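Local coordinates for programmed cell death 6-interacting protein (Homo sapiens, PDB 5WA1) that acts in multivesicular body biogenesis, membrane repair and cytokinesis, and through the Bro1 domain described here binds CHMP4 proteins of ESCRT-III, at residues M22-S34 and C143-A157. Residues are numbered along the deposited sequence; the frame is centred on the assembly and turned at random.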
# COMPACT_ATOMS: atom_id res chain seq x y z
N MET A 22 -6.54 15.60 -0.11
CA MET A 22 -5.46 16.54 -0.39
C MET A 22 -4.51 15.97 -1.45
O MET A 22 -3.57 16.66 -1.87
CB MET A 22 -4.71 16.88 0.90
CG MET A 22 -5.60 17.45 2.00
SD MET A 22 -4.75 17.71 3.58
CE MET A 22 -6.08 18.32 4.62
N ALA A 23 -4.75 14.72 -1.86
CA ALA A 23 -4.02 14.07 -2.94
C ALA A 23 -2.53 13.93 -2.63
O ALA A 23 -1.67 14.08 -3.51
CB ALA A 23 -4.23 14.79 -4.27
N THR A 24 -2.21 13.62 -1.37
CA THR A 24 -0.83 13.47 -0.91
C THR A 24 -0.52 12.04 -0.50
O THR A 24 -0.04 11.79 0.60
CB THR A 24 -0.55 14.41 0.26
OG1 THR A 24 -1.49 14.15 1.31
CG2 THR A 24 -0.67 15.86 -0.17
N PHE A 25 -0.79 11.09 -1.40
CA PHE A 25 -0.65 9.67 -1.11
C PHE A 25 0.70 9.14 -1.60
O PHE A 25 1.24 9.60 -2.61
CB PHE A 25 -1.79 8.88 -1.76
CG PHE A 25 -3.09 9.00 -1.01
CD1 PHE A 25 -3.97 10.03 -1.28
CD2 PHE A 25 -3.42 8.08 -0.02
CE1 PHE A 25 -5.16 10.15 -0.58
CE2 PHE A 25 -4.61 8.19 0.68
CZ PHE A 25 -5.48 9.22 0.40
N ILE A 26 1.24 8.20 -0.86
CA ILE A 26 2.53 7.60 -1.17
C ILE A 26 2.30 6.42 -2.09
O ILE A 26 1.40 5.60 -1.86
CB ILE A 26 3.25 7.17 0.11
CG1 ILE A 26 3.54 8.38 1.00
CG2 ILE A 26 4.54 6.40 -0.22
CD1 ILE A 26 3.86 8.01 2.44
N SER A 27 3.10 6.33 -3.16
CA SER A 27 3.14 5.16 -4.02
C SER A 27 4.60 4.78 -4.23
O SER A 27 5.53 5.53 -3.90
CB SER A 27 2.44 5.41 -5.36
OG SER A 27 3.06 6.47 -6.06
N VAL A 28 4.81 3.60 -4.79
CA VAL A 28 6.13 2.98 -4.89
C VAL A 28 6.49 2.82 -6.36
O VAL A 28 5.65 2.38 -7.16
CB VAL A 28 6.16 1.62 -4.16
CG1 VAL A 28 7.55 1.00 -4.23
CG2 VAL A 28 5.71 1.80 -2.71
N GLN A 29 7.72 3.18 -6.71
CA GLN A 29 8.20 2.96 -8.07
C GLN A 29 8.47 1.48 -8.32
O GLN A 29 8.86 0.74 -7.40
CB GLN A 29 9.46 3.78 -8.33
CG GLN A 29 9.24 5.29 -8.29
CD GLN A 29 8.33 5.77 -9.40
OE1 GLN A 29 7.13 6.01 -9.19
NE2 GLN A 29 8.88 5.94 -10.60
N LEU A 30 8.26 1.05 -9.56
CA LEU A 30 8.48 -0.35 -9.91
C LEU A 30 9.97 -0.62 -10.09
O LEU A 30 10.75 0.26 -10.45
CB LEU A 30 7.73 -0.70 -11.21
CG LEU A 30 6.25 -1.11 -11.14
CD1 LEU A 30 5.35 -0.01 -10.60
CD2 LEU A 30 5.78 -1.56 -12.52
N LYS A 31 10.37 -1.86 -9.82
CA LYS A 31 11.74 -2.29 -10.06
C LYS A 31 11.94 -2.56 -11.55
O LYS A 31 11.04 -3.05 -12.23
CB LYS A 31 12.07 -3.54 -9.25
CG LYS A 31 11.95 -3.35 -7.74
CD LYS A 31 12.02 -4.67 -6.97
CE LYS A 31 13.33 -5.42 -7.21
NZ LYS A 31 14.54 -4.57 -7.07
N LYS A 32 13.13 -2.24 -12.04
CA LYS A 32 13.50 -2.50 -13.42
C LYS A 32 14.25 -3.82 -13.50
O LYS A 32 14.92 -4.25 -12.55
CB LYS A 32 14.36 -1.36 -13.97
CG LYS A 32 13.68 -0.01 -13.95
CD LYS A 32 14.67 1.09 -14.31
CE LYS A 32 14.11 2.47 -14.00
NZ LYS A 32 15.14 3.52 -14.18
N THR A 33 14.13 -4.49 -14.64
CA THR A 33 14.83 -5.75 -14.84
C THR A 33 15.33 -5.81 -16.27
O THR A 33 14.80 -5.14 -17.17
CB THR A 33 13.93 -6.96 -14.53
OG1 THR A 33 14.68 -8.18 -14.71
CG2 THR A 33 12.71 -6.98 -15.43
N SER A 34 16.38 -6.59 -16.48
CA SER A 34 16.91 -6.79 -17.82
C SER A 34 16.12 -7.87 -18.54
O SER A 34 15.55 -8.77 -17.92
CB SER A 34 18.38 -7.17 -17.74
OG SER A 34 18.57 -8.21 -16.81
N CYS A 143 10.49 -10.18 -6.79
CA CYS A 143 10.57 -8.90 -7.47
C CYS A 143 9.31 -8.63 -8.28
O CYS A 143 8.85 -7.48 -8.36
CB CYS A 143 11.80 -8.85 -8.37
SG CYS A 143 13.36 -9.04 -7.49
N VAL A 144 8.76 -9.66 -8.92
CA VAL A 144 7.51 -9.49 -9.65
C VAL A 144 6.38 -9.12 -8.69
O VAL A 144 5.58 -8.23 -8.98
CB VAL A 144 7.19 -10.76 -10.47
CG1 VAL A 144 5.75 -10.76 -10.92
CG2 VAL A 144 8.10 -10.82 -11.66
N LEU A 145 6.31 -9.79 -7.54
CA LEU A 145 5.26 -9.44 -6.58
C LEU A 145 5.46 -8.03 -6.05
O LEU A 145 4.47 -7.33 -5.76
CB LEU A 145 5.22 -10.45 -5.43
CG LEU A 145 4.06 -10.21 -4.45
CD1 LEU A 145 2.73 -10.15 -5.19
CD2 LEU A 145 4.04 -11.27 -3.34
N PHE A 146 6.71 -7.58 -5.92
CA PHE A 146 6.98 -6.20 -5.55
C PHE A 146 6.36 -5.23 -6.54
O PHE A 146 5.75 -4.23 -6.16
CB PHE A 146 8.49 -5.97 -5.47
CG PHE A 146 8.88 -4.60 -4.94
CD1 PHE A 146 8.94 -3.50 -5.78
CD2 PHE A 146 9.19 -4.43 -3.60
CE1 PHE A 146 9.28 -2.25 -5.29
CE2 PHE A 146 9.55 -3.19 -3.10
CZ PHE A 146 9.59 -2.09 -3.95
N ASN A 147 6.52 -5.51 -7.84
CA ASN A 147 5.98 -4.61 -8.85
C ASN A 147 4.46 -4.68 -8.92
O ASN A 147 3.83 -3.68 -9.24
CB ASN A 147 6.61 -4.92 -10.22
CG ASN A 147 8.01 -4.33 -10.35
OD1 ASN A 147 8.60 -3.90 -9.36
ND2 ASN A 147 8.54 -4.30 -11.57
N CYS A 148 3.87 -5.85 -8.63
CA CYS A 148 2.41 -5.89 -8.50
C CYS A 148 1.94 -4.93 -7.42
O CYS A 148 1.04 -4.11 -7.64
CB CYS A 148 1.94 -7.31 -8.17
SG CYS A 148 2.28 -8.57 -9.43
N ALA A 149 2.56 -5.03 -6.24
CA ALA A 149 2.20 -4.14 -5.13
C ALA A 149 2.47 -2.68 -5.49
O ALA A 149 1.63 -1.81 -5.23
CB ALA A 149 2.98 -4.55 -3.88
N ALA A 150 3.63 -2.40 -6.08
CA ALA A 150 3.99 -1.03 -6.43
C ALA A 150 3.03 -0.45 -7.46
O ALA A 150 2.55 0.68 -7.32
CB ALA A 150 5.43 -0.99 -6.96
N LEU A 151 2.75 -1.20 -8.53
CA LEU A 151 1.81 -0.70 -9.53
C LEU A 151 0.42 -0.53 -8.93
O LEU A 151 -0.27 0.46 -9.22
CB LEU A 151 1.79 -1.64 -10.75
CG LEU A 151 0.89 -1.18 -11.90
CD1 LEU A 151 1.33 0.18 -12.42
CD2 LEU A 151 0.82 -2.19 -13.04
N ALA A 152 0.00 -1.45 -8.05
CA ALA A 152 -1.28 -1.29 -7.37
C ALA A 152 -1.30 -0.02 -6.52
O ALA A 152 -2.32 0.68 -6.46
CB ALA A 152 -1.58 -2.50 -6.49
N SER A 153 -0.18 0.29 -5.85
CA SER A 153 -0.12 1.52 -5.06
C SER A 153 -0.21 2.75 -5.96
O SER A 153 -0.81 3.76 -5.57
CB SER A 153 1.17 1.57 -4.23
OG SER A 153 2.27 2.01 -5.02
N GLN A 154 0.35 2.67 -7.17
CA GLN A 154 0.28 3.81 -8.08
C GLN A 154 -1.13 3.99 -8.63
O GLN A 154 -1.61 5.12 -8.77
CB GLN A 154 1.28 3.64 -9.22
CG GLN A 154 2.74 3.64 -8.75
CD GLN A 154 3.70 3.65 -9.92
OE1 GLN A 154 3.38 4.16 -10.99
NE2 GLN A 154 4.88 3.06 -9.74
N ILE A 155 -1.80 2.88 -8.96
CA ILE A 155 -3.18 2.96 -9.42
C ILE A 155 -4.08 3.52 -8.33
O ILE A 155 -4.95 4.36 -8.58
CB ILE A 155 -3.66 1.57 -9.90
CG1 ILE A 155 -2.88 1.15 -11.15
CG2 ILE A 155 -5.17 1.58 -10.14
CD1 ILE A 155 -3.07 -0.32 -11.56
N ALA A 156 -3.88 3.07 -7.09
CA ALA A 156 -4.69 3.56 -5.98
C ALA A 156 -4.48 5.05 -5.76
O ALA A 156 -5.44 5.81 -5.55
CB ALA A 156 -4.35 2.78 -4.71
N ALA A 157 -3.22 5.49 -5.80
CA ALA A 157 -2.90 6.90 -5.59
C ALA A 157 -3.45 7.80 -6.68
O ALA A 157 -3.58 9.01 -6.47
CB ALA A 157 -1.38 7.07 -5.46
O HOH W 1 7.37 3.29 -11.75
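Phe-25 meets Ala-157 through its CB, while its ring leads off to Lys-269, with which it forms a cation-pi pair. From here residues 25-31 run antiparallel to helix 143-157, an example of an extended chain fastened to a helix by helix side chains that bond the backbone of the extended chain. Ser-27 lays its CB against Ser-153 and Gln-154. At Val-28 both backbone polar groups are taken: N donates to Ser-153 OG (3.0 Å), and O accepts from Gln-154 NE2 (2.8 Å), the donor standing 29° out of the Val-28 carbonyl plane. Ser-153 OG lies between its own N and carbonyl carbon (chi1 81°), turned back to donate to Ala-150 O, so one hydroxyl links the chain to the helix backbone. Val-28 CG1 touches Phe-146 CZ at 3.7 Å, and Gln-29 O lies at that ring's edge, buried and without a hydrogen-bond partner. A water accepts from Leu-30 N and Gln-154 NE2, giving that amide a second acceptor. Leu-30 CD1 packs on Ala-150 CB (3.8 Å) and Leu-151 CB. At Lys-31 the Asn-147 amide pairs with the backbone twice: OD1 accepts from Lys-31 N at 2.7 Å, and ND2 donates to Lys-31 O at 2.9 Å, in the carbonyl plane and nearly straight (170°). The lysine chain crosses Phe-146, Lys-31 CD 3.5 Å from Phe-146 CD1, before bending past Cys-143 SG to Lys-117 O and Asp-199. Within the Bro1 domain, residues 25-31 thus lie along helix 137-157, with helix 202-226 beside Phe-25 and Val-28, and backbone bonds from Lys-32 and Ser-34 carry the chain on to strand 114-117.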